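Side-chain contacts in putative poly(3-hydroxybutyrate) depolymerase LpqC (Bordetella parapertussis 12822, PDB 3D0K), which probably hydrolyses ester bonds of poly(3-hydroxybutyrate) or related substrates with an alpha/beta-hydrolase fold: residues I210-Q215 with A239-Y244; P267-G270 with A275-Q278; V58-V63 with Q152-L157; G104-A109 with H184-G189. All coordinates share one frame; numbering follows the deposited sequence.

Contact 1. Residues I210-Q215 with A239-Y244; sequences ILAGDQ and ARARHY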
# COMPACT_ATOMS: atom_id res chain seq x y z
N ILE A 210 -10.81 -0.51 -2.16
CA ILE A 210 -10.61 0.86 -1.81
C ILE A 210 -11.34 1.05 -0.52
O ILE A 210 -12.58 0.91 -0.48
CB ILE A 210 -11.17 1.79 -2.87
CG1 ILE A 210 -10.47 1.50 -4.22
CG2 ILE A 210 -11.09 3.25 -2.38
CD1 ILE A 210 -11.42 1.96 -5.44
N LEU A 211 -10.59 1.30 0.57
CA LEU A 211 -11.23 1.38 1.89
C LEU A 211 -11.32 2.85 2.29
O LEU A 211 -10.28 3.53 2.44
CB LEU A 211 -10.45 0.61 2.93
CG LEU A 211 -11.04 0.26 4.29
CD1 LEU A 211 -12.31 -0.66 4.20
CD2 LEU A 211 -9.98 -0.48 5.17
N ALA A 212 -12.54 3.33 2.44
CA ALA A 212 -12.78 4.78 2.59
C ALA A 212 -13.60 5.09 3.86
O ALA A 212 -14.74 4.65 3.98
CB ALA A 212 -13.45 5.35 1.32
N GLY A 213 -13.02 5.86 4.79
CA GLY A 213 -13.77 6.28 5.98
C GLY A 213 -14.72 7.37 5.58
O GLY A 213 -14.33 8.33 4.88
N ASP A 214 -15.99 7.25 5.98
CA ASP A 214 -16.98 8.25 5.57
C ASP A 214 -16.96 9.54 6.37
O ASP A 214 -17.71 10.48 6.09
CB ASP A 214 -18.39 7.64 5.44
CG ASP A 214 -19.06 7.33 6.79
OD1 ASP A 214 -18.54 7.72 7.87
OD2 ASP A 214 -20.15 6.69 6.73
N GLN A 215 -16.10 9.58 7.39
CA GLN A 215 -15.78 10.77 8.12
C GLN A 215 -14.42 11.38 7.68
O GLN A 215 -13.94 12.32 8.30
CB GLN A 215 -15.78 10.49 9.64
CG GLN A 215 -17.14 10.03 10.23
CD GLN A 215 -18.28 10.97 9.86
OE1 GLN A 215 -19.18 10.58 9.12
NE2 GLN A 215 -18.22 12.22 10.34
N ALA A 239 -14.78 11.78 -0.92
CA ALA A 239 -15.24 12.04 -2.31
C ALA A 239 -14.27 11.48 -3.35
O ALA A 239 -14.71 10.95 -4.37
CB ALA A 239 -15.45 13.52 -2.56
N ARG A 240 -12.97 11.65 -3.11
CA ARG A 240 -12.00 11.21 -4.09
C ARG A 240 -12.01 9.71 -4.27
O ARG A 240 -11.77 9.21 -5.40
CB ARG A 240 -10.59 11.69 -3.74
CG ARG A 240 -10.54 13.18 -3.71
CD ARG A 240 -9.15 13.76 -3.41
NE ARG A 240 -9.29 15.22 -3.33
CZ ARG A 240 -8.37 16.05 -2.84
NH1 ARG A 240 -7.22 15.58 -2.38
NH2 ARG A 240 -8.60 17.36 -2.79
N ALA A 241 -12.23 8.99 -3.17
CA ALA A 241 -12.33 7.52 -3.20
C ALA A 241 -13.48 7.08 -4.14
O ALA A 241 -13.31 6.23 -5.01
CB ALA A 241 -12.55 6.96 -1.76
N ARG A 242 -14.62 7.74 -4.04
CA ARG A 242 -15.78 7.42 -4.90
C ARG A 242 -15.50 7.78 -6.36
O ARG A 242 -15.91 7.06 -7.28
CB ARG A 242 -17.03 8.21 -4.46
CG ARG A 242 -17.43 8.04 -2.99
CD ARG A 242 -19.00 8.22 -2.86
NE ARG A 242 -19.58 6.89 -3.10
CZ ARG A 242 -20.04 6.05 -2.17
NH1 ARG A 242 -20.49 4.86 -2.53
NH2 ARG A 242 -20.08 6.40 -0.88
N HIS A 243 -14.79 8.87 -6.56
CA HIS A 243 -14.42 9.35 -7.88
C HIS A 243 -13.51 8.29 -8.54
O HIS A 243 -13.73 7.95 -9.70
CB HIS A 243 -13.71 10.70 -7.75
CG HIS A 243 -13.37 11.36 -9.05
ND1 HIS A 243 -12.20 11.09 -9.73
CD2 HIS A 243 -14.01 12.31 -9.77
CE1 HIS A 243 -12.14 11.83 -10.83
NE2 HIS A 243 -13.23 12.58 -10.88
N TYR A 244 -12.51 7.79 -7.80
CA TYR A 244 -11.58 6.78 -8.34
C TYR A 244 -12.29 5.50 -8.75
O TYR A 244 -12.08 4.96 -9.86
CB TYR A 244 -10.48 6.48 -7.29
CG TYR A 244 -9.43 5.50 -7.72
CD1 TYR A 244 -8.57 5.75 -8.82
CD2 TYR A 244 -9.22 4.32 -6.96
CE1 TYR A 244 -7.55 4.80 -9.17
CE2 TYR A 244 -8.21 3.45 -7.28
CZ TYR A 244 -7.39 3.70 -8.39
OH TYR A 244 -6.38 2.79 -8.67

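Contact 2. Residues P267-G270 with A275-Q278; sequences PGIG and AMSQ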
# COMPACT_ATOMS: atom_id res chain seq x y z
N PRO A 267 -18.20 3.15 8.03
CA PRO A 267 -19.03 4.16 8.68
C PRO A 267 -18.41 4.65 10.00
O PRO A 267 -17.97 3.84 10.85
CB PRO A 267 -20.38 3.44 8.91
CG PRO A 267 -20.20 2.00 8.51
CD PRO A 267 -18.77 1.79 8.12
N GLY A 268 -18.35 5.97 10.13
CA GLY A 268 -17.94 6.62 11.38
C GLY A 268 -16.44 6.72 11.64
O GLY A 268 -16.04 7.11 12.73
N ILE A 269 -15.60 6.37 10.68
CA ILE A 269 -14.16 6.44 10.84
C ILE A 269 -13.67 7.50 9.88
O ILE A 269 -14.17 7.59 8.77
CB ILE A 269 -13.49 5.08 10.53
CG1 ILE A 269 -13.98 3.97 11.49
CG2 ILE A 269 -11.96 5.15 10.65
CD1 ILE A 269 -13.87 4.36 13.01
N GLY A 270 -12.69 8.30 10.31
CA GLY A 270 -12.16 9.36 9.45
C GLY A 270 -10.75 9.03 9.00
O GLY A 270 -10.46 7.91 8.61
N ALA A 275 -7.21 3.08 13.20
CA ALA A 275 -8.57 2.53 13.05
C ALA A 275 -8.69 1.79 11.71
O ALA A 275 -9.30 0.75 11.64
CB ALA A 275 -9.62 3.62 13.12
N MSE A 276 -8.15 2.38 10.63
CA MSE A 276 -8.32 1.81 9.31
C MSE A 276 -7.52 0.49 9.21
O MSE A 276 -7.97 -0.46 8.56
CB MSE A 276 -7.92 2.78 8.20
CG MSE A 276 -8.78 4.08 8.17
SE MSE A 276 -10.67 3.67 7.60
CE MSE A 276 -10.24 3.51 5.68
N SER A 277 -6.37 0.44 9.88
CA SER A 277 -5.61 -0.80 10.03
C SER A 277 -6.44 -1.92 10.70
O SER A 277 -6.44 -3.06 10.22
CB SER A 277 -4.30 -0.59 10.82
OG SER A 277 -3.41 0.25 10.11
N GLN A 278 -7.11 -1.62 11.80
CA GLN A 278 -7.85 -2.63 12.53
C GLN A 278 -9.13 -3.07 11.79
O GLN A 278 -9.55 -4.23 11.86
CB GLN A 278 -8.15 -2.12 13.95
CG GLN A 278 -6.88 -1.75 14.72
CD GLN A 278 -6.94 -2.12 16.18
OE1 GLN A 278 -7.75 -1.58 16.95
NE2 GLN A 278 -6.07 -3.05 16.58

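Contact 3. Residues V58-V63 with Q152-L157; sequences VVQHGV and QFVHRL. With SO4 (sulfate ion), chain E.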
# COMPACT_ATOMS: atom_id res chain seq x y z
N VAL A 58 2.09 -6.68 4.37
CA VAL A 58 3.01 -5.56 4.09
C VAL A 58 2.16 -4.30 4.43
O VAL A 58 1.05 -4.17 3.93
CB VAL A 58 3.46 -5.56 2.64
CG1 VAL A 58 4.36 -4.35 2.32
CG2 VAL A 58 4.25 -6.90 2.31
N VAL A 59 2.67 -3.43 5.27
CA VAL A 59 1.90 -2.24 5.70
C VAL A 59 2.64 -0.99 5.26
O VAL A 59 3.80 -0.80 5.65
CB VAL A 59 1.74 -2.26 7.25
CG1 VAL A 59 1.13 -1.00 7.74
CG2 VAL A 59 0.92 -3.48 7.68
N GLN A 60 1.99 -0.11 4.49
CA GLN A 60 2.65 1.14 4.08
C GLN A 60 2.14 2.38 4.81
O GLN A 60 0.95 2.65 4.77
CB GLN A 60 2.54 1.35 2.59
CG GLN A 60 3.27 0.28 1.75
CD GLN A 60 4.78 0.33 1.98
OE1 GLN A 60 5.35 1.40 2.35
NE2 GLN A 60 5.44 -0.78 1.74
N HIS A 61 3.07 3.10 5.43
CA HIS A 61 2.80 4.28 6.31
C HIS A 61 2.26 5.45 5.50
O HIS A 61 2.36 5.46 4.28
CB HIS A 61 4.11 4.69 7.05
CG HIS A 61 5.30 4.92 6.13
ND1 HIS A 61 5.30 5.86 5.12
CD2 HIS A 61 6.53 4.34 6.10
CE1 HIS A 61 6.47 5.84 4.50
NE2 HIS A 61 7.24 4.94 5.10
N GLY A 62 1.68 6.45 6.16
CA GLY A 62 1.29 7.63 5.40
C GLY A 62 2.42 8.67 5.33
O GLY A 62 3.62 8.32 5.32
N VAL A 63 2.01 9.93 5.34
CA VAL A 63 2.88 11.07 5.03
C VAL A 63 3.97 11.31 6.09
O VAL A 63 5.10 11.72 5.76
CB VAL A 63 2.02 12.37 4.74
CG1 VAL A 63 1.35 12.89 6.02
CG2 VAL A 63 2.88 13.46 4.04
N GLN A 152 -1.89 5.95 -1.46
CA GLN A 152 -1.39 6.43 -2.80
C GLN A 152 -0.33 5.44 -3.35
O GLN A 152 -0.42 5.01 -4.49
CB GLN A 152 -0.80 7.80 -2.70
CG GLN A 152 -1.79 8.87 -2.28
CD GLN A 152 -1.17 10.24 -2.38
OE1 GLN A 152 -0.40 10.49 -3.27
NE2 GLN A 152 -1.55 11.15 -1.47
N PHE A 153 0.65 5.09 -2.52
CA PHE A 153 1.72 4.15 -2.91
C PHE A 153 1.15 2.81 -3.39
O PHE A 153 1.55 2.32 -4.45
CB PHE A 153 2.60 3.97 -1.66
CG PHE A 153 3.82 3.08 -1.84
CD1 PHE A 153 3.72 1.68 -1.71
CD2 PHE A 153 5.09 3.65 -2.01
CE1 PHE A 153 4.84 0.88 -1.82
CE2 PHE A 153 6.24 2.82 -2.08
CZ PHE A 153 6.09 1.46 -1.97
N VAL A 154 0.22 2.23 -2.62
CA VAL A 154 -0.30 0.92 -2.94
C VAL A 154 -1.06 0.87 -4.29
O VAL A 154 -0.83 -0.05 -5.09
CB VAL A 154 -1.14 0.37 -1.75
CG1 VAL A 154 -2.07 -0.81 -2.16
CG2 VAL A 154 -0.22 0.04 -0.58
N HIS A 155 -1.94 1.85 -4.55
CA HIS A 155 -2.71 1.78 -5.83
C HIS A 155 -1.83 2.08 -7.04
O HIS A 155 -2.07 1.54 -8.11
CB HIS A 155 -4.02 2.61 -5.82
CG HIS A 155 -3.84 4.09 -5.99
ND1 HIS A 155 -3.97 4.72 -7.21
CD2 HIS A 155 -3.66 5.07 -5.07
CE1 HIS A 155 -3.82 6.04 -7.04
NE2 HIS A 155 -3.59 6.26 -5.76
N ARG A 156 -0.78 2.86 -6.82
CA ARG A 156 0.17 3.19 -7.90
C ARG A 156 1.12 1.99 -8.10
O ARG A 156 1.56 1.76 -9.21
CB ARG A 156 0.96 4.44 -7.58
CG ARG A 156 0.04 5.67 -7.63
CD ARG A 156 0.76 6.98 -7.41
NE ARG A 156 -0.31 8.01 -7.42
CZ ARG A 156 -0.41 9.06 -6.61
NH1 ARG A 156 0.54 9.33 -5.72
NH2 ARG A 156 -1.45 9.89 -6.72
N LEU A 157 1.40 1.26 -7.03
CA LEU A 157 2.13 0.01 -7.12
C LEU A 157 1.33 -0.97 -8.01
O LEU A 157 1.86 -1.59 -8.95
CB LEU A 157 2.36 -0.55 -5.70
CG LEU A 157 3.11 -1.89 -5.57
CD1 LEU A 157 3.73 -2.02 -4.19
CD2 LEU A 157 2.27 -3.17 -5.90
S SO4 E . -2.38 11.98 1.91
O1 SO4 E . -2.54 10.73 1.17
O2 SO4 E . -1.74 12.93 0.98
O3 SO4 E . -3.60 12.59 2.36
O4 SO4 E . -1.41 11.89 2.98

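Contact 4. Residues G104-A109 with H184-G189; sequences GRAFTA and HRFPEG. With SO4 (sulfate ion), chain F.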
# COMPACT_ATOMS: atom_id res chain seq x y z
N GLY A 104 6.60 7.14 -6.22
CA GLY A 104 7.43 5.98 -6.62
C GLY A 104 8.78 6.32 -7.31
O GLY A 104 9.39 5.45 -7.93
N ARG A 105 9.23 7.56 -7.22
CA ARG A 105 10.45 7.99 -7.96
C ARG A 105 10.35 7.59 -9.47
O ARG A 105 11.28 7.00 -10.03
CB ARG A 105 11.73 7.36 -7.35
CG ARG A 105 12.41 8.18 -6.32
CD ARG A 105 13.78 7.66 -5.88
NE ARG A 105 14.80 8.09 -6.79
CZ ARG A 105 15.56 7.29 -7.54
NH1 ARG A 105 16.43 7.82 -8.38
NH2 ARG A 105 15.44 5.98 -7.46
N ALA A 106 9.18 7.85 -10.07
CA ALA A 106 8.88 7.40 -11.43
C ALA A 106 9.73 8.14 -12.48
O ALA A 106 9.90 7.66 -13.61
CB ALA A 106 7.44 7.58 -11.74
N PHE A 107 10.22 9.32 -12.13
CA PHE A 107 10.95 10.16 -13.09
C PHE A 107 12.36 10.34 -12.68
O PHE A 107 12.64 10.39 -11.50
CB PHE A 107 10.29 11.52 -13.22
CG PHE A 107 8.92 11.45 -13.77
CD1 PHE A 107 7.81 11.52 -12.92
CD2 PHE A 107 8.72 11.27 -15.15
CE1 PHE A 107 6.52 11.41 -13.43
CE2 PHE A 107 7.44 11.18 -15.67
CZ PHE A 107 6.32 11.26 -14.81
N THR A 108 13.25 10.46 -13.66
CA THR A 108 14.60 10.91 -13.42
C THR A 108 14.50 12.40 -13.13
O THR A 108 13.43 13.02 -13.29
CB THR A 108 15.54 10.70 -14.65
OG1 THR A 108 15.08 11.51 -15.74
CG2 THR A 108 15.59 9.22 -15.07
N ALA A 109 15.63 12.99 -12.73
CA ALA A 109 15.67 14.41 -12.47
C ALA A 109 15.34 15.27 -13.70
O ALA A 109 14.80 16.36 -13.56
CB ALA A 109 17.03 14.80 -11.91
N HIS A 184 -3.72 11.66 -18.96
CA HIS A 184 -2.89 12.54 -18.13
C HIS A 184 -1.57 11.87 -17.83
O HIS A 184 -1.51 10.63 -17.73
CB HIS A 184 -3.60 12.90 -16.82
CG HIS A 184 -5.02 13.29 -17.02
ND1 HIS A 184 -6.08 12.54 -16.53
CD2 HIS A 184 -5.57 14.31 -17.71
CE1 HIS A 184 -7.21 13.11 -16.89
NE2 HIS A 184 -6.93 14.18 -17.61
N ARG A 185 -0.52 12.69 -17.70
CA ARG A 185 0.79 12.20 -17.33
C ARG A 185 0.74 11.76 -15.87
O ARG A 185 0.07 12.37 -15.04
CB ARG A 185 1.83 13.31 -17.46
CG ARG A 185 3.32 12.88 -17.21
CD ARG A 185 4.27 13.98 -17.72
NE ARG A 185 4.19 14.00 -19.19
CZ ARG A 185 5.01 13.30 -19.98
NH1 ARG A 185 5.99 12.56 -19.43
NH2 ARG A 185 4.88 13.34 -21.32
N PHE A 186 1.44 10.69 -15.59
CA PHE A 186 1.68 10.28 -14.22
C PHE A 186 2.28 11.44 -13.39
O PHE A 186 3.13 12.18 -13.90
CB PHE A 186 2.57 9.05 -14.25
CG PHE A 186 2.76 8.40 -12.93
CD1 PHE A 186 1.88 7.41 -12.51
CD2 PHE A 186 3.84 8.76 -12.10
CE1 PHE A 186 2.03 6.76 -11.25
CE2 PHE A 186 4.00 8.14 -10.82
CZ PHE A 186 3.12 7.12 -10.42
N PRO A 187 1.84 11.63 -12.13
CA PRO A 187 0.95 10.72 -11.38
C PRO A 187 -0.57 10.99 -11.55
O PRO A 187 -1.37 10.29 -10.92
CB PRO A 187 1.40 10.93 -9.95
CG PRO A 187 1.81 12.41 -9.90
CD PRO A 187 2.26 12.78 -11.30
N GLU A 188 -0.97 11.95 -12.38
CA GLU A 188 -2.42 12.21 -12.52
C GLU A 188 -3.11 11.06 -13.29
O GLU A 188 -4.25 10.65 -12.94
CB GLU A 188 -2.75 13.59 -13.14
CG GLU A 188 -4.30 13.78 -13.14
CD GLU A 188 -4.79 15.07 -13.78
OE1 GLU A 188 -5.97 15.43 -13.53
OE2 GLU A 188 -4.02 15.72 -14.53
N GLY A 189 -2.39 10.51 -14.27
CA GLY A 189 -2.86 9.40 -15.11
C GLY A 189 -1.71 8.44 -15.35
O GLY A 189 -0.72 8.50 -14.62
S SO4 F . 18.14 11.13 -17.87
O1 SO4 F . 16.69 10.97 -17.94
O2 SO4 F . 18.64 11.22 -19.25
O3 SO4 F . 18.44 12.37 -17.16
O4 SO4 F . 18.83 10.02 -17.21

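Contact 1. Residues I210-Q215 with A239-Y244
Ile210 meets Tyr244 and Ala241 through the two branches that leave its CB, with no hydrogen bond crossing between the segments. The methyl CG2, set anti to the backbone N, turns to the helix and lies 4.0 Å from Ala241 CB. The longer branch goes the other way along the helix: CG1 passes 4.1 Å from Tyr244 CD2, and the terminal CD1 comes to 3.6 Å from the same CD2 and 4.0 Å from CE2. CD1 therefore touches one side of the phenol ring obliquely, and the hydroxyl end takes no part. Strand and helix belong to a beta-alpha-beta crossover of the alpha/beta fold: strand 209-213 lies beside strand 262-266, and helix 237-255 connects the two. The short segments run nearly antiparallel, at 153°, with axes 8.7 Å apart. Ala212 fills the next inward position, its CB 3.6 Å from Ala241 CB; with only a methyl on each side, the two CA atoms come within 6.4 Å. The tyrosine ring is held from other directions as well, stacked with Tyr177 and with Trp261.

Contact 2. Residues P267-G270 with A275-Q278
Ile269 and Met276 meet without any aromatic ring or side-chain amide between them, so the flat groups here are peptides. The carbonyl of Gly270 presents its O to Met276 CG, at 4.2 Å. On the other side of the chain, the peptide groups of Gly268 and Ile269 face the 210-215 segment: Gly268 N donates to Asp214 OD1, and Ile269 pairs through its backbone with Gln215. The loop follows the last strand, 262-266, of an alpha/beta-hydrolase-like sheet and leads into helix 273-286. His271, immediately after Gly270, probably forms a triad with Ser148 and Asp216, consistent with the histidine loop of a catalytic triad. Gly268 has a positive phi of 81°, which glycine accepts readily where the chain turns off the strand.

One methyl carries most of the contact. Ile269 CG2 lies 3.7 Å from Ala275 CB and 3.6 Å from SE of Met276, which is modelled as selenomethionine. It thus sits in the angle between Ala275 on the helix surface and the bent side chain of Met276. That chain is folded at every step (chi2 -69°, chi3 -78°), which brings SE back over the loop; the two side chains run past each other in opposite directions. All three apolar residues are buried, and no hydrogen bond joins the segments. At SE, the direction to Ile269 CG2 is nearly opposite the bond to Met276 CE and about perpendicular to the bond to CG.

Contact 3. Residues V58-V63 with Q152-L157
Two turns in Gln60, chi1 -64° and chi2 -65°, fold its side chain back so that the amide lies over the ring of Phe153, whose CG stands anti to the backbone N. Amide and ring planes differ by 24°, close enough to parallel to count as stacked, with the amide offset toward the rim. Gln60 CG is 3.8 Å from Phe153 CD1, and Gln60 CD is 3.8 Å from CE1. From the next helix position, Val154 CG2 reaches Gln60 CG at 4.2 Å. This joins strand 56-60 to helix 149-160, which begins directly after Ser148 of a probable nucleophile elbow, as in alpha/beta hydrolases. The chain beyond the strand, His61-Gly62, is pinned locally: His61 ND1 donates to a lone pair of Gly62 O at 3.0 Å, and NE2 is bonded to Phe90 N. One turn along the helix, Arg156 NH1 donates to Gln152 OE1 at 2.9 Å, in the carbonyl plane, although OE1 is tilted well out of the guanidinium plane. That bond leaves Gln152 NE2 turned to a sulfate probably carried over from crystallisation; it donates to O1 at 2.9 Å, and Arg237 binds the same ion.

Contact 4. Residues G104-A109 with H184-G189
Apolar contacts bring Ala106 and Phe107 onto Phe186. Ala106 CB lies 3.6 Å from Phe186 CE2, obliquely to the ring, while Phe107 CE1 approaches the rim of the same ring in its plane, 4.0 Å from CD2. The two aromatic side chains thus approach obliquely. One face of Phe186 is covered by its own neighbour, with Pro187 CB 3.8 Å above the ring centre; the peptide between the two residues is cis.

Polar-to-ring contact comes from the backbone: Phe186 O lies near the plane of Phe107 at its edge, 3.4 Å from CZ, where ring hydrogens carry a slight positive charge. Arg185 lies beside Phe107 mainly through its aliphatic part, CG at 4.2 Å from CZ, with the guanidinium and ring planes 40° apart. No hydrogen bond crosses the segments. The hydrogen bonds lie within them or go outward: Gly189 N donates to Arg185 O at 3.2 Å, and Thr108 OG1 donates to a sulfate O1 at 2.8 Å.

The first loop joins helices 97-100 and 122-133, and the second leads from strand 168-172 to helix 197-205; such excursions from the sheet core are found in alpha/beta hydrolases.

Contacts 1, 2 and 3 are buried; 1 and 3 lie on the same sheet, each setting a helix against a strand, whereas contact 2 folds a loop onto the helix that follows it. Contact 4 joins two loops and is only partly buried. Chemistry follows position: contact 1 packs methyls on each other and on a tyrosine ring, contact 2 packs one methyl on a methyl and selenium, contact 3 places an amide on an aromatic face, and contact 4 uses ring edges and a carbonyl. Contacts 1 and 2 touch, with Leu211 O 3.2 Å from Met276 CE. Contacts 3 and 4 meet where Arg156 CD lies 3.8 Å from Phe186 CZ, whereas contacts 2 and 4 lie about 30 Å apart between centres.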